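Long-range contact in anti-sigma-I factor RsgI3 (Clostridium thermocellum, PDB 6QE7), which probably holds the sigma factor SigI3 inactive until its extracellular tandem PA14 domains, which bind pectin, sense plant polysaccharide outside the cell: residues A[216-221]-A[232-236]. Residue numbers count along the deposited sequence, not the author numbering.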
loop_
_atom_site.group_PDB
_atom_site.type_symbol
_atom_site.label_atom_id
_atom_site.label_comp_id
_atom_site.label_asym_id
_atom_site.label_seq_id
_atom_site.Cartn_x
_atom_site.Cartn_y
_atom_site.Cartn_z
ATOM N N ALA A 216 -18.336 -3.331 -21.717
ATOM C CA ALA A 216 -19.354 -2.426 -21.172
ATOM C C ALA A 216 -20.517 -2.174 -22.133
ATOM O O ALA A 216 -20.242 -1.844 -23.279
ATOM C CB ALA A 216 -18.614 -1.158 -20.894
ATOM N N ASN A 217 -21.731 -2.082 -21.606
ATOM C CA ASN A 217 -22.961 -1.726 -22.382
ATOM C C ASN A 217 -23.168 -0.192 -22.472
ATOM O O ASN A 217 -24.105 0.251 -23.147
ATOM C CB ASN A 217 -24.182 -2.425 -21.798
ATOM C CG ASN A 217 -24.270 -3.892 -22.176
ATOM O OD1 ASN A 217 -23.368 -4.436 -22.814
ATOM N ND2 ASN A 217 -25.352 -4.545 -21.780
ATOM N N GLY A 218 -22.327 0.616 -21.857
ATOM C CA GLY A 218 -22.485 2.084 -21.863
ATOM C C GLY A 218 -21.129 2.731 -21.933
ATOM O O GLY A 218 -20.242 2.193 -22.593
ATOM N N GLY A 219 -20.994 3.913 -21.370
ATOM C CA GLY A 219 -19.725 4.662 -21.388
ATOM C C GLY A 219 -18.821 4.264 -20.213
ATOM O O GLY A 219 -19.350 4.047 -19.088
ATOM N N VAL A 220 -17.505 4.263 -20.446
ATOM C CA VAL A 220 -16.477 3.947 -19.408
ATOM C C VAL A 220 -15.357 4.976 -19.450
ATOM O O VAL A 220 -14.981 5.470 -20.539
ATOM C CB VAL A 220 -15.908 2.533 -19.596
ATOM C CG1 VAL A 220 -16.912 1.489 -19.180
ATOM C CG2 VAL A 220 -15.466 2.280 -21.013
ATOM N N ARG A 221 -14.817 5.244 -18.282
ATOM C CA ARG A 221 -13.453 5.808 -18.123
ATOM C C ARG A 221 -12.705 5.002 -17.054
ATOM O O ARG A 221 -13.347 4.630 -16.032
ATOM C CB ARG A 221 -13.536 7.282 -17.722
ATOM C CG ARG A 221 -14.076 8.191 -18.808
ATOM C CD ARG A 221 -13.998 9.621 -18.313
ATOM N NE ARG A 221 -14.062 10.470 -19.495
ATOM C CZ ARG A 221 -15.023 11.348 -19.732
ATOM N NH1 ARG A 221 -16.017 11.514 -18.873
ATOM N NH2 ARG A 221 -14.974 12.077 -20.832
ATOM N N ASN A 232 -13.966 6.083 -23.191
ATOM C CA ASN A 232 -15.042 5.845 -24.169
ATOM C C ASN A 232 -16.372 6.167 -23.473
ATOM O O ASN A 232 -17.170 5.289 -23.238
ATOM C CB ASN A 232 -14.901 4.437 -24.727
ATOM C CG ASN A 232 -15.911 4.155 -25.813
ATOM O OD1 ASN A 232 -16.405 5.105 -26.450
ATOM N ND2 ASN A 232 -16.227 2.872 -26.007
ATOM N N TRP A 233 -16.539 7.399 -23.062
ATOM C CA TRP A 233 -17.677 7.819 -22.223
ATOM C C TRP A 233 -18.984 7.888 -23.036
ATOM O O TRP A 233 -20.033 7.837 -22.380
ATOM C CB TRP A 233 -17.356 9.170 -21.608
ATOM C CG TRP A 233 -18.295 9.582 -20.540
ATOM C CD1 TRP A 233 -19.030 10.728 -20.466
ATOM C CD2 TRP A 233 -18.573 8.841 -19.356
ATOM N NE1 TRP A 233 -19.782 10.725 -19.331
ATOM C CE2 TRP A 233 -19.535 9.579 -18.630
ATOM C CE3 TRP A 233 -18.138 7.605 -18.861
ATOM C CZ2 TRP A 233 -20.019 9.150 -17.401
ATOM C CZ3 TRP A 233 -18.665 7.152 -17.671
ATOM C CH2 TRP A 233 -19.543 7.943 -16.921
ATOM N N GLN A 234 -18.925 8.040 -24.370
ATOM C CA GLN A 234 -20.118 8.155 -25.278
ATOM C C GLN A 234 -20.580 6.760 -25.716
ATOM O O GLN A 234 -21.675 6.604 -26.265
ATOM C CB GLN A 234 -19.789 9.049 -26.492
ATOM C CG GLN A 234 -19.311 10.477 -26.146
ATOM C CD GLN A 234 -20.230 11.262 -25.227
ATOM O OE1 GLN A 234 -21.376 11.547 -25.565
ATOM N NE2 GLN A 234 -19.734 11.669 -24.060
ATOM N N ASN A 235 -19.816 5.719 -25.450
ATOM C CA ASN A 235 -20.114 4.424 -26.110
ATOM C C ASN A 235 -21.552 3.998 -25.792
ATOM O O ASN A 235 -22.012 4.147 -24.611
ATOM C CB ASN A 235 -19.172 3.275 -25.716
ATOM C CG ASN A 235 -19.805 1.919 -25.963
ATOM O OD1 ASN A 235 -20.028 1.552 -27.131
ATOM N ND2 ASN A 235 -20.172 1.217 -24.889
ATOM N N GLN A 236 -22.164 3.365 -26.780
ATOM C CA GLN A 236 -23.530 2.792 -26.729
ATOM C C GLN A 236 -23.514 1.295 -27.087
ATOM O O GLN A 236 -24.454 0.600 -26.710
ATOM C CB GLN A 236 -24.375 3.610 -27.714
ATOM C CG GLN A 236 -25.746 3.989 -27.186
ATOM C CD GLN A 236 -25.646 4.710 -25.867
ATOM O OE1 GLN A 236 -25.292 4.120 -24.848
ATOM N NE2 GLN A 236 -25.980 5.988 -25.888
#
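Two backbone hydrogen bonds tie Val220 to Asn232: Val220 N gives to Asn232 O at 3.0 Å, and Asn232 N gives to Val220 O at 2.9 Å. They make an antiparallel hydrogen-bonded pair, after which residues 233-236 leave the sheet. Further along, the side-chain amide of Asn235 reaches to the loop before the strand, with ND2 2.5 Å from Gly218 O, a very short hydrogen bond. Between these anchors the two segments come so close that Gly219 CA lies 3.2 Å from Asn232 O and 3.3 Å from Trp233 O, both CA-H...O contacts; a CB here would collide with Trp233 O. This is the open end of the hairpin formed by strands 219-224 and 227-232 in the second PA14 domain, a beta-sandwich fold, where the chain turns off toward strand 240-248. On the side of the sheet away from Val220 and Asn232, the Arg221 guanidinium lies flat on the Trp233 indole, planes 18° apart, in an off-centre cation-pi contact with CZ 4.3 Å from the five-membered ring centroid; Asp231 holds the same guanidinium through a salt bridge. Val220 and Asn232 share a face, CG2 to CB 4.3 Å, and Val220 packs there on Ile269 of strand 268-274.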